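PDB 4MSX: Pre-mRNA-splicing factor SAD1 from Saccharomyces cerevisiae, which promotes assembly of newly made U4 snRNA into the U4/U6 snRNP and is required for pre-mRNA splicing, although it is a catalytically inactive deubiquitinase. Local coordinates for residues A[80-83]-A[84-87]; A[110-113]-A[114-118]; A[131-134]-A[135-138]; A[151-154]-A[155-159]; A[247-250]-A[251-255]. All blocks are in the same frame, centred on the assembly; numbering follows the deposited sequence.

Interaction 1 (A[80-83]-A[84-87])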
loop_
_atom_site.group_PDB
_atom_site.type_symbol
_atom_site.label_atom_id
_atom_site.label_comp_id
_atom_site.label_asym_id
_atom_site.label_seq_id
_atom_site.Cartn_x
_atom_site.Cartn_y
_atom_site.Cartn_z
ATOM N N LYS A 80 10.136 4.134 -16.064
ATOM C CA LYS A 80 11.403 3.712 -16.576
ATOM C C LYS A 80 11.382 3.894 -18.094
ATOM O O LYS A 80 11.259 2.928 -18.852
ATOM C CB LYS A 80 11.598 2.256 -16.209
ATOM C CG LYS A 80 12.990 1.750 -16.468
ATOM C CD LYS A 80 13.107 0.271 -16.181
ATOM C CE LYS A 80 12.454 -0.561 -17.288
ATOM N NZ LYS A 80 12.762 -2.025 -17.171
ATOM N N ILE A 81 11.441 5.138 -18.526
ATOM C CA ILE A 81 11.603 5.388 -19.956
ATOM C C ILE A 81 12.693 6.421 -20.199
ATOM O O ILE A 81 12.917 7.309 -19.386
ATOM C CB ILE A 81 10.313 5.900 -20.633
ATOM C CG1 ILE A 81 9.795 7.151 -19.918
ATOM C CG2 ILE A 81 9.257 4.797 -20.690
ATOM C CD1 ILE A 81 8.585 7.784 -20.636
ATOM N N CYS A 82 13.318 6.305 -21.364
ATOM C CA CYS A 82 14.354 7.253 -21.817
ATOM C C CYS A 82 13.754 8.634 -22.014
ATOM O O CYS A 82 12.755 8.769 -22.707
ATOM C CB CYS A 82 14.915 6.727 -23.148
ATOM S SG CYS A 82 16.026 7.968 -23.985
ATOM N N CYS A 83 14.300 9.672 -21.383
ATOM C CA CYS A 83 13.717 11.013 -21.494
ATOM C C CYS A 83 13.946 11.678 -22.881
ATOM O O CYS A 83 13.424 12.768 -23.133
ATOM C CB CYS A 83 14.260 11.949 -20.396
ATOM S SG CYS A 83 16.095 12.450 -20.636
ATOM N N ILE A 84 14.723 11.038 -23.751
ATOM C CA ILE A 84 14.951 11.520 -25.134
ATOM C C ILE A 84 14.087 10.794 -26.166
ATOM O O ILE A 84 13.461 11.445 -27.001
ATOM C CB ILE A 84 16.459 11.296 -25.612
ATOM C CG1 ILE A 84 17.451 11.899 -24.621
ATOM C CG2 ILE A 84 16.673 11.921 -27.019
ATOM C CD1 ILE A 84 17.200 13.353 -24.318
ATOM N N THR A 85 14.115 9.462 -26.163
ATOM C CA THR A 85 13.366 8.680 -27.143
ATOM C C THR A 85 12.010 8.151 -26.601
ATOM O O THR A 85 11.206 7.595 -27.361
ATOM C CB THR A 85 14.136 7.447 -27.537
ATOM O OG1 THR A 85 14.380 6.646 -26.390
ATOM C CG2 THR A 85 15.500 7.831 -28.201
ATOM N N LEU A 86 11.798 8.287 -25.291
ATOM C CA LEU A 86 10.603 7.768 -24.622
ATOM C C LEU A 86 10.537 6.265 -24.725
ATOM O O LEU A 86 9.515 5.673 -24.415
ATOM C CB LEU A 86 9.317 8.369 -25.200
ATOM C CG LEU A 86 9.205 9.885 -25.105
ATOM C CD1 LEU A 86 7.813 10.344 -25.605
ATOM C CD2 LEU A 86 9.431 10.365 -23.698
ATOM N N SER A 87 11.621 5.627 -25.146
ATOM C CA SER A 87 11.632 4.179 -25.155
ATOM C C SER A 87 11.790 3.610 -23.736
ATOM O O SER A 87 12.482 4.203 -22.906
ATOM C CB SER A 87 12.760 3.668 -26.020
ATOM O OG SER A 87 12.909 2.278 -25.826
#

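Interaction 2 (A[110-113]-A[114-118]). With ZN (zinc ion), chain B.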
loop_
_atom_site.group_PDB
_atom_site.type_symbol
_atom_site.label_atom_id
_atom_site.label_comp_id
_atom_site.label_asym_id
_atom_site.label_seq_id
_atom_site.Cartn_x
_atom_site.Cartn_y
_atom_site.Cartn_z
ATOM N N ALA A 110 22.308 7.696 -23.951
ATOM C CA ALA A 110 23.066 7.689 -22.698
ATOM C C ALA A 110 24.566 8.003 -23.044
ATOM O O ALA A 110 25.269 8.733 -22.348
ATOM C CB ALA A 110 22.980 6.358 -22.072
ATOM N N PHE A 111 25.014 7.380 -24.096
ATOM C CA PHE A 111 26.433 7.559 -24.559
ATOM C C PHE A 111 26.623 9.048 -24.953
ATOM O O PHE A 111 27.520 9.742 -24.452
ATOM C CB PHE A 111 26.682 6.596 -25.678
ATOM C CG PHE A 111 28.160 6.334 -25.944
ATOM C CD1 PHE A 111 28.890 7.216 -26.703
ATOM C CD2 PHE A 111 28.789 5.201 -25.423
ATOM C CE1 PHE A 111 30.274 6.974 -26.975
ATOM C CE2 PHE A 111 30.149 4.957 -25.666
ATOM C CZ PHE A 111 30.889 5.858 -26.460
ATOM N N ILE A 112 25.726 9.588 -25.783
ATOM C CA ILE A 112 25.777 11.014 -26.098
ATOM C C ILE A 112 25.685 11.918 -24.896
ATOM O O ILE A 112 26.410 12.910 -24.790
ATOM C CB ILE A 112 24.671 11.409 -27.124
ATOM C CG1 ILE A 112 24.917 10.697 -28.447
ATOM C CG2 ILE A 112 24.547 12.897 -27.261
ATOM C CD1 ILE A 112 23.768 10.923 -29.451
ATOM N N HIS A 113 24.773 11.613 -23.969
ATOM C CA HIS A 113 24.673 12.401 -22.755
ATOM C C HIS A 113 26.029 12.398 -22.047
ATOM O O HIS A 113 26.416 13.402 -21.454
ATOM C CB HIS A 113 23.676 11.700 -21.786
ATOM C CG HIS A 113 23.446 12.434 -20.497
ATOM N ND1 HIS A 113 22.735 13.611 -20.414
ATOM C CD2 HIS A 113 23.756 12.092 -19.222
ATOM C CE1 HIS A 113 22.679 14.003 -19.151
ATOM N NE2 HIS A 113 23.283 13.090 -18.408
ATOM N N SER A 114 26.702 11.261 -22.059
ATOM C CA SER A 114 27.878 11.127 -21.185
ATOM C C SER A 114 28.969 12.069 -21.704
ATOM O O SER A 114 29.637 12.722 -20.933
ATOM C CB SER A 114 28.374 9.703 -21.117
ATOM O OG SER A 114 29.055 9.244 -22.267
ATOM N N ILE A 115 29.106 12.161 -23.022
ATOM C CA ILE A 115 30.129 13.060 -23.618
ATOM C C ILE A 115 29.709 14.513 -23.515
ATOM O O ILE A 115 30.406 15.327 -22.926
ATOM C CB ILE A 115 30.437 12.652 -25.052
ATOM C CG1 ILE A 115 31.062 11.260 -25.015
ATOM C CG2 ILE A 115 31.412 13.715 -25.711
ATOM C CD1 ILE A 115 31.093 10.472 -26.352
ATOM N N ASP A 116 28.518 14.838 -24.014
ATOM C CA ASP A 116 28.058 16.210 -24.041
ATOM C C ASP A 116 27.726 16.848 -22.736
ATOM O O ASP A 116 27.864 18.052 -22.624
ATOM C CB ASP A 116 26.843 16.337 -24.971
ATOM C CG ASP A 116 27.234 16.107 -26.431
ATOM O OD1 ASP A 116 28.437 16.035 -26.678
ATOM O OD2 ASP A 116 26.380 15.977 -27.315
ATOM N N GLU A 117 27.217 16.097 -21.754
ATOM C CA GLU A 117 26.947 16.725 -20.464
ATOM C C GLU A 117 28.108 16.435 -19.483
ATOM O O GLU A 117 28.102 16.943 -18.372
ATOM C CB GLU A 117 25.595 16.227 -19.887
ATOM C CG GLU A 117 24.411 16.474 -20.884
ATOM C CD GLU A 117 24.317 17.927 -21.339
ATOM O OE1 GLU A 117 24.398 18.837 -20.482
ATOM O OE2 GLU A 117 24.171 18.168 -22.561
ATOM N N ASN A 118 29.070 15.622 -19.912
ATOM C CA ASN A 118 30.215 15.305 -19.042
ATOM C C ASN A 118 29.696 14.589 -17.771
ATOM O O ASN A 118 30.090 14.985 -16.671
ATOM C CB ASN A 118 30.898 16.600 -18.586
ATOM C CG ASN A 118 32.246 16.354 -17.854
ATOM O OD1 ASN A 118 32.920 15.327 -18.040
ATOM N ND2 ASN A 118 32.617 17.309 -17.010
HETATM ZN ZN ZN B . 23.479 13.305 -16.386
#

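Interaction 3 (A[131-134]-A[135-138])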
loop_
_atom_site.group_PDB
_atom_site.type_symbol
_atom_site.label_atom_id
_atom_site.label_comp_id
_atom_site.label_asym_id
_atom_site.label_seq_id
_atom_site.Cartn_x
_atom_site.Cartn_y
_atom_site.Cartn_z
ATOM N N TYR A 131 27.838 1.278 -14.913
ATOM C CA TYR A 131 28.716 1.431 -16.084
ATOM C C TYR A 131 29.327 2.798 -16.095
ATOM O O TYR A 131 28.700 3.796 -15.684
ATOM C CB TYR A 131 27.936 1.232 -17.374
ATOM C CG TYR A 131 27.492 -0.170 -17.567
ATOM C CD1 TYR A 131 28.292 -1.098 -18.240
ATOM C CD2 TYR A 131 26.295 -0.619 -17.006
ATOM C CE1 TYR A 131 27.891 -2.425 -18.384
ATOM C CE2 TYR A 131 25.886 -1.927 -17.160
ATOM C CZ TYR A 131 26.686 -2.832 -17.831
ATOM O OH TYR A 131 26.268 -4.135 -17.956
ATOM N N MET A 132 30.546 2.853 -16.631
ATOM C CA MET A 132 31.196 4.100 -16.940
ATOM C C MET A 132 31.005 4.339 -18.436
ATOM O O MET A 132 31.188 3.420 -19.251
ATOM C CB MET A 132 32.701 3.994 -16.656
ATOM C CG MET A 132 33.057 3.965 -15.193
ATOM S SD MET A 132 32.604 5.517 -14.377
ATOM C CE MET A 132 33.503 5.332 -12.820
ATOM N N LEU A 133 30.613 5.550 -18.780
ATOM C CA LEU A 133 30.471 5.952 -20.200
ATOM C C LEU A 133 31.186 7.282 -20.383
ATOM O O LEU A 133 31.083 8.184 -19.537
ATOM C CB LEU A 133 28.983 6.065 -20.620
ATOM C CG LEU A 133 28.098 4.803 -20.583
ATOM C CD1 LEU A 133 26.614 5.113 -20.962
ATOM C CD2 LEU A 133 28.638 3.742 -21.518
ATOM N N PRO A 134 31.902 7.463 -21.529
ATOM C CA PRO A 134 31.956 6.635 -22.743
ATOM C C PRO A 134 32.930 5.448 -22.701
ATOM O O PRO A 134 32.980 4.744 -23.714
ATOM C CB PRO A 134 32.389 7.628 -23.860
ATOM C CG PRO A 134 33.150 8.715 -23.160
ATOM C CD PRO A 134 32.570 8.775 -21.688
ATOM N N GLN A 135 33.607 5.179 -21.576
ATOM C CA GLN A 135 34.507 4.012 -21.527
ATOM C C GLN A 135 33.716 2.790 -21.929
ATOM O O GLN A 135 34.232 1.899 -22.563
ATOM C CB GLN A 135 35.103 3.774 -20.131
ATOM C CG GLN A 135 35.994 4.878 -19.589
ATOM C CD GLN A 135 35.233 6.050 -18.955
ATOM O OE1 GLN A 135 34.023 6.322 -19.247
ATOM N NE2 GLN A 135 35.944 6.774 -18.080
ATOM N N ASN A 136 32.440 2.736 -21.547
ATOM C CA ASN A 136 31.637 1.520 -21.756
ATOM C C ASN A 136 32.211 0.261 -21.071
ATOM O O ASN A 136 32.285 -0.816 -21.669
ATOM C CB ASN A 136 31.397 1.254 -23.232
ATOM C CG ASN A 136 30.164 0.423 -23.465
ATOM O OD1 ASN A 136 29.661 -0.222 -22.534
ATOM N ND2 ASN A 136 29.644 0.442 -24.698
ATOM N N VAL A 137 32.583 0.393 -19.803
ATOM C CA VAL A 137 33.015 -0.765 -19.016
ATOM C C VAL A 137 32.148 -0.874 -17.754
ATOM O O VAL A 137 31.817 0.137 -17.159
ATOM C CB VAL A 137 34.487 -0.622 -18.640
ATOM C CG1 VAL A 137 35.338 -0.482 -19.931
ATOM C CG2 VAL A 137 34.698 0.599 -17.777
ATOM N N GLN A 138 31.773 -2.089 -17.375
ATOM C CA GLN A 138 31.045 -2.315 -16.112
ATOM C C GLN A 138 31.915 -2.028 -14.901
ATOM O O GLN A 138 33.117 -2.361 -14.890
ATOM C CB GLN A 138 30.522 -3.752 -16.048
ATOM C CG GLN A 138 29.807 -4.073 -14.729
ATOM C CD GLN A 138 29.141 -5.450 -14.724
ATOM O OE1 GLN A 138 29.191 -6.196 -15.709
ATOM N NE2 GLN A 138 28.483 -5.776 -13.620
#

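Interaction 4 (A[151-154]-A[155-159])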
loop_
_atom_site.group_PDB
_atom_site.type_symbol
_atom_site.label_atom_id
_atom_site.label_comp_id
_atom_site.label_asym_id
_atom_site.label_seq_id
_atom_site.Cartn_x
_atom_site.Cartn_y
_atom_site.Cartn_z
ATOM N N ILE A 151 23.162 3.068 -3.701
ATOM C CA ILE A 151 22.334 3.390 -4.869
ATOM C C ILE A 151 21.592 2.198 -5.389
ATOM O O ILE A 151 20.400 2.280 -5.714
ATOM C CB ILE A 151 23.213 4.023 -6.034
ATOM C CG1 ILE A 151 23.626 5.421 -5.606
ATOM C CG2 ILE A 151 22.422 4.067 -7.339
ATOM C CD1 ILE A 151 24.826 5.967 -6.480
ATOM N N LYS A 152 22.249 1.046 -5.383
ATOM C CA LYS A 152 21.595 -0.156 -5.864
ATOM C C LYS A 152 20.430 -0.498 -4.874
ATOM O O LYS A 152 19.368 -1.000 -5.278
ATOM C CB LYS A 152 22.574 -1.321 -5.869
ATOM C CG LYS A 152 22.052 -2.572 -6.551
ATOM C CD LYS A 152 23.169 -3.607 -6.620
ATOM C CE LYS A 152 22.708 -4.922 -7.202
ATOM N NZ LYS A 152 23.855 -5.890 -7.326
ATOM N N PHE A 153 20.639 -0.210 -3.600
ATOM C CA PHE A 153 19.591 -0.501 -2.599
ATOM C C PHE A 153 18.366 0.448 -2.796
ATOM O O PHE A 153 17.206 0.044 -2.595
ATOM C CB PHE A 153 20.142 -0.306 -1.230
ATOM C CG PHE A 153 19.246 -0.845 -0.129
ATOM C CD1 PHE A 153 18.149 -0.115 0.314
ATOM C CD2 PHE A 153 19.532 -2.072 0.464
ATOM C CE1 PHE A 153 17.337 -0.597 1.359
ATOM C CE2 PHE A 153 18.710 -2.569 1.528
ATOM C CZ PHE A 153 17.640 -1.818 1.965
ATOM N N ALA A 154 18.622 1.705 -3.180
ATOM C CA ALA A 154 17.546 2.657 -3.459
ATOM C C ALA A 154 16.688 2.194 -4.635
ATOM O O ALA A 154 15.462 2.458 -4.671
ATOM C CB ALA A 154 18.127 4.089 -3.758
ATOM N N ALA A 155 17.320 1.531 -5.610
ATOM C CA ALA A 155 16.601 0.998 -6.771
ATOM C C ALA A 155 15.874 -0.330 -6.478
ATOM O O ALA A 155 14.837 -0.630 -7.096
ATOM C CB ALA A 155 17.581 0.791 -7.975
ATOM N N TYR A 156 16.413 -1.123 -5.547
ATOM C CA TYR A 156 15.881 -2.442 -5.293
ATOM C C TYR A 156 16.279 -2.900 -3.869
ATOM O O TYR A 156 17.267 -3.544 -3.699
ATOM C CB TYR A 156 16.409 -3.401 -6.365
ATOM C CG TYR A 156 15.805 -4.767 -6.278
ATOM C CD1 TYR A 156 14.584 -5.027 -6.886
ATOM C CD2 TYR A 156 16.428 -5.804 -5.581
ATOM C CE1 TYR A 156 13.980 -6.262 -6.823
ATOM C CE2 TYR A 156 15.809 -7.081 -5.500
ATOM C CZ TYR A 156 14.563 -7.278 -6.113
ATOM O OH TYR A 156 13.909 -8.491 -6.110
ATOM N N PRO A 157 15.543 -2.465 -2.836
ATOM C CA PRO A 157 15.879 -2.783 -1.447
ATOM C C PRO A 157 15.947 -4.293 -1.252
ATOM O O PRO A 157 15.168 -5.016 -1.872
ATOM C CB PRO A 157 14.717 -2.174 -0.638
ATOM C CG PRO A 157 14.255 -1.010 -1.520
ATOM C CD PRO A 157 14.377 -1.576 -2.929
ATOM N N THR A 158 16.904 -4.736 -0.436
ATOM C CA THR A 158 17.116 -6.158 -0.178
ATOM C C THR A 158 17.102 -6.375 1.330
ATOM O O THR A 158 17.412 -5.468 2.111
ATOM C CB THR A 158 18.476 -6.668 -0.742
ATOM O OG1 THR A 158 19.510 -5.750 -0.370
ATOM C CG2 THR A 158 18.423 -6.799 -2.275
ATOM N N TYR A 159 16.686 -7.565 1.764
ATOM C CA TYR A 159 16.478 -7.780 3.187
ATOM C C TYR A 159 16.879 -9.234 3.493
ATOM O O TYR A 159 16.785 -10.074 2.612
ATOM C CB TYR A 159 14.967 -7.646 3.546
ATOM C CG TYR A 159 14.411 -6.255 3.222
ATOM C CD1 TYR A 159 14.529 -5.223 4.145
ATOM C CD2 TYR A 159 13.823 -5.982 1.982
ATOM C CE1 TYR A 159 14.067 -3.950 3.863
ATOM C CE2 TYR A 159 13.311 -4.691 1.703
ATOM C CZ TYR A 159 13.459 -3.689 2.651
ATOM O OH TYR A 159 13.019 -2.413 2.463
#

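Interaction 5 (A[247-250]-A[251-255])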
loop_
_atom_site.group_PDB
_atom_site.type_symbol
_atom_site.label_atom_id
_atom_site.label_comp_id
_atom_site.label_asym_id
_atom_site.label_seq_id
_atom_site.Cartn_x
_atom_site.Cartn_y
_atom_site.Cartn_z
ATOM N N ASP A 247 2.785 6.782 -8.633
ATOM C CA ASP A 247 2.023 7.238 -9.825
ATOM C C ASP A 247 2.258 6.284 -10.987
ATOM O O ASP A 247 1.312 5.824 -11.624
ATOM C CB ASP A 247 2.446 8.643 -10.264
ATOM C CG ASP A 247 2.119 9.691 -9.269
ATOM O OD1 ASP A 247 1.926 9.403 -8.054
ATOM O OD2 ASP A 247 2.011 10.858 -9.674
ATOM N N ASP A 248 3.530 5.963 -11.278
ATOM C CA ASP A 248 3.791 5.081 -12.413
ATOM C C ASP A 248 3.252 3.674 -12.215
ATOM O O ASP A 248 2.790 3.050 -13.172
ATOM C CB ASP A 248 5.309 4.919 -12.680
ATOM C CG ASP A 248 5.579 3.965 -13.834
ATOM O OD1 ASP A 248 5.109 4.315 -14.964
ATOM O OD2 ASP A 248 6.200 2.884 -13.626
ATOM N N PHE A 249 3.379 3.121 -11.001
ATOM C CA PHE A 249 2.817 1.793 -10.730
ATOM C C PHE A 249 1.275 1.815 -11.012
ATOM O O PHE A 249 0.752 0.941 -11.722
ATOM C CB PHE A 249 3.077 1.357 -9.264
ATOM C CG PHE A 249 2.408 0.056 -8.889
ATOM C CD1 PHE A 249 2.729 -1.105 -9.548
ATOM C CD2 PHE A 249 1.400 0.017 -7.928
ATOM C CE1 PHE A 249 2.117 -2.312 -9.241
ATOM C CE2 PHE A 249 0.774 -1.167 -7.598
ATOM C CZ PHE A 249 1.139 -2.355 -8.242
ATOM N N VAL A 250 0.581 2.819 -10.473
ATOM C CA VAL A 250 -0.916 2.813 -10.582
ATOM C C VAL A 250 -1.294 3.086 -12.028
ATOM O O VAL A 250 -2.219 2.508 -12.567
ATOM C CB VAL A 250 -1.602 3.816 -9.618
ATOM C CG1 VAL A 250 -3.138 3.726 -9.844
ATOM C CG2 VAL A 250 -1.236 3.448 -8.130
ATOM N N SER A 251 -0.507 3.927 -12.684
ATOM C CA SER A 251 -0.791 4.227 -14.083
ATOM C C SER A 251 -0.523 2.980 -14.922
ATOM O O SER A 251 -1.289 2.663 -15.836
ATOM C CB SER A 251 -0.000 5.463 -14.554
ATOM O OG SER A 251 -0.112 5.527 -15.940
ATOM N N TYR A 252 0.498 2.192 -14.569
ATOM C CA TYR A 252 0.725 0.929 -15.245
ATOM C C TYR A 252 -0.484 -0.015 -15.102
ATOM O O TYR A 252 -0.878 -0.765 -16.037
ATOM C CB TYR A 252 2.037 0.233 -14.679
ATOM C CG TYR A 252 2.107 -1.240 -14.964
ATOM C CD1 TYR A 252 2.579 -1.693 -16.187
ATOM C CD2 TYR A 252 1.712 -2.189 -14.034
ATOM C CE1 TYR A 252 2.613 -3.037 -16.500
ATOM C CE2 TYR A 252 1.744 -3.559 -14.337
ATOM C CZ TYR A 252 2.195 -3.960 -15.589
ATOM O OH TYR A 252 2.232 -5.274 -15.962
ATOM N N LEU A 253 -1.042 -0.090 -13.894
ATOM C CA LEU A 253 -2.205 -0.947 -13.735
ATOM C C LEU A 253 -3.363 -0.568 -14.723
ATOM O O LEU A 253 -4.067 -1.422 -15.196
ATOM C CB LEU A 253 -2.745 -0.815 -12.294
ATOM C CG LEU A 253 -1.725 -1.245 -11.223
ATOM C CD1 LEU A 253 -2.461 -1.077 -9.824
ATOM C CD2 LEU A 253 -1.283 -2.723 -11.407
ATOM N N LYS A 254 -3.546 0.710 -14.947
ATOM C CA LYS A 254 -4.679 1.171 -15.794
ATOM C C LYS A 254 -4.301 0.891 -17.279
ATOM O O LYS A 254 -5.107 0.387 -18.087
ATOM C CB LYS A 254 -4.917 2.668 -15.607
ATOM C CG LYS A 254 -5.258 3.129 -14.134
ATOM C CD LYS A 254 -6.088 4.443 -14.090
ATOM C CE LYS A 254 -5.563 5.480 -13.071
ATOM N NZ LYS A 254 -4.387 6.339 -13.556
ATOM N N VAL A 255 -3.054 1.194 -17.622
ATOM C CA VAL A 255 -2.619 1.091 -19.055
ATOM C C VAL A 255 -2.419 -0.361 -19.489
ATOM O O VAL A 255 -2.821 -0.767 -20.580
ATOM C CB VAL A 255 -1.337 1.933 -19.257
ATOM C CG1 VAL A 255 -0.656 1.665 -20.649
ATOM C CG2 VAL A 255 -1.671 3.390 -19.103
#

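Interaction 1 (A[80-83]-A[84-87])
With no ring among the side chains, the flat group of the contact is the Ser-87 carbonyl, on which Ile-81 and Cys-82 converge. Cys-82 N donates to Ser-87 O at 2.7 Å and almost straight, 19° out of the carbonyl plane, and the CA-H of Ile-81 reaches the same oxygen with CA at 3.3 Å. The sulfur of Cys-82 then takes backbone N-H groups from the far side of the turn. Thr-85 N points to Cys-82 SG at 3.3 Å with an N-H...S angle of 176°, whereas the bond from Ile-84 N is weak. With SG anti to the backbone N (chi1 170°), the thiol reaches past its own carbonyl carbon into the curl of the chain. This is a tight reversal in the loop before strand 91-94 of the degenerate UBP-type zinc finger. N-H...S bonds of this kind are familiar from zinc knuckles, yet Cys-82 is not a ligand of the zinc ion, which Cys-94, Cys-97, His-113 and His-119 bind. Within the turn, Leu-86 N makes a weak bond to Cys-82 O, and Thr-85 OG1 accepts from Ser-87 N at 3.2 Å to form an ST turn. Ser-87 OG is engaged by Leu-89 N and Gln-102. On the apolar side, Ile-81 and Leu-86 lie alongside each other, pointing the same way, with Ile-81 CD1 4.1 Å from Leu-86 CD2.

Interaction 2 (A[110-113]-A[114-118])
Phe-111 O is gripped by two good donors one helical turn on. Ser-114 OG gives it a 2.7 Å hydrogen bond, lying in the carbonyl plane on a lone pair, while Ile-115 N comes in at 3.2 Å, nearly along the C=O axis. The hydroxyl gets there because OG sits between the backbone N and the carbonyl carbon of Ser-114 (chi1 74°), folded back against the helix. Next along, Glu-117 N binds His-113 O at 2.8 Å. These bonds belong to helix 109-116 of the UBP-type zinc finger, which presents His-113 to the metal: its NE2 is 2.0 Å from the zinc ion, whose other ligands are Cys-94, Cys-97 and His-119. Glu-117 CB lies over one face of the imidazole, offset toward the rim and 4.0 Å from the ring centroid, a CH-pi contact, and CG continues to within 3.4 Å of His-113 ND1. Tyr-101 also stacks on this ring, which probably limits its rotation. Beside Pro-134 of the hairpin turn, Ile-115 CD1 reaches Phe-111 CE1 at 3.6 Å, the two side chains crossing at a slant. Asn-118, with positive phi, is the C-prime residue of the Schellman motif that closes the helix.

Interaction 3 (A[131-134]-A[135-138])
Gln-135 folds back so that its amide end rests on Met-132 and Leu-133. Its CB stands 4.0 Å from Met-132 O, and a bend at chi2 (82°) turns the amide back so that CD comes within 4.0 Å of Met-132 CB. At the tip, OE1 rests 3.2 Å from Leu-133 C, against the cis peptide bond that precedes Pro-134; with no hydrogen on that proline nitrogen, this approach is packing. The turn connects strands 130-132 and 137-138, a beta hairpin at one edge of the five-stranded antiparallel sheet of the zinc finger. Met-132 and Val-137 form a hydrogen-bonded pair, with a straight bond of 3.0 Å from Met-132 N to Val-137 O and a weak one returning from Val-137 N. Asn-136 N also makes a weak bond to Met-132 O, and the two residues facing Met-132 constitute a G1 beta bulge, Asn-136 having positive phi. Asn-136 OD1 is held by Arg-104, while its CA packs against Leu-133 CD2. In the neighbouring non-hydrogen-bonded pair, the ring of Tyr-131 slants across Gln-138: CD1 lies 3.7 Å from Gln-138 CA and CE1 is 3.8 Å from Gln-138 CB, with ring and amide planes 37° apart.

Interaction 4 (A[151-154]-A[155-159])
Phe-153 and Pro-157 meet at the C-terminal end of helix 146-155, where a proline just beyond the last turn probably helps to stop the helix. Phe-153 has the largest share of the contact. Its ring lies back along the departing chain, CG being anti to the backbone N (chi1 -168°), and Pro-157 CA sits over the centre of one face, 3.8 Å from the centroid and 7° off the ring normal. This is a nearly ideal CH-pi arrangement. Alongside, Pro-157 CB touches Phe-153 CE1 at 3.7 Å, the two side chains crossing at about a right angle. Beyond the proline the ring also meets the backbone of Thr-158, whose O lies 3.2 Å from Phe-153 CE2. Lys-238 makes a cation-pi contact with the ring, which therefore links the helix end to another part of the chain. Replacing Phe-153 with an alanine would probably leave the CA-H of Pro-157 and the cation of Lys-238 without their aromatic partner, and the exit from the helix less firmly fixed. Ala-155, the second large contributor, belongs to the last turn: its N-H bonds to Ile-151 O at 3.2 Å, and its CB packs 3.7 Å from Lys-152 O. Tyr-156, the first residue to leave helical angles, still donates its N-H to Lys-152 O at 3.0 Å, while its hydroxyl is bonded to His-216. One position further the pattern fails, because Pro-157 N, 3.0 Å from Phe-153 O, has no hydrogen to give, and the proline CG and CD press against that oxygen instead.

Interaction 5 (A[247-250]-A[251-255])
Phe-249 and Leu-253, one turn apart, supply the main apolar contact. The leucine CG lies over one face of the phenyl ring, offset toward its rim, and the two methyls spread across the far end of the ring: CD1 is 3.9 Å from Phe-249 CE2, and CD2 is 4.0 Å from Phe-249 CZ. Both torsions set this up, with Phe-249 CG anti to the backbone N (chi1 175°) and Leu-253 CG anti to its own carbonyl carbon (chi1 -61°). Leu-253 also touches Phe-223, Phe-269 and Trp-272, while Val-250 packs on Tyr-192 and Ala-195. With an alanine in place of Leu-253, both methyls that cover the Phe-249 ring are lost, which would probably open a gap between this helix and the aromatic side chains around it. Backbone hydrogen bonds run regularly beneath these side chains. Ser-251 N to Asp-247 O and Tyr-252 N to Asp-248 O are each 2.8 Å, and Leu-253 N to Phe-249 O is 3.0 Å; the bond from Lys-254 N to Val-250 O is longer, at 3.3 Å. Charged and polar ends turn to partners in other parts of the chain. Asp-248 forms a salt bridge with Arg-226, which also makes a cation-pi contact with the Tyr-252 ring, and Asp-247 OD2 is bonded to Asn-188. Apolar residues three and four apart, with polar ones between them, make 247-256 an amphipathic helix, wedged among helices 189-203, 222-234 and 266-280 of the USP domain.

How the interactions relate
Interactions 1, 2 and 3 lie round the zinc-binding part of the finger, yet only 2 and 3 touch: Pro-134 of the hairpin turn packs against Phe-111, Ser-114 and Ile-115 of the helix. Interaction 1 is a surface turn whose sulfur gathers backbone N-H groups but binds no metal, whereas interaction 2 provides a zinc ligand directly. In interaction 3, sheet pairing and a bulge replace helical bonding. Interaction 4, partly buried, is the helix end that leads out of the finger, closed by a ring and a proline, and places Tyr-156 against helix 222-234. That same helix packs on interaction 5, the contact nearest the chain's centre, where an aliphatic-aromatic pair lies buried in the USP domain.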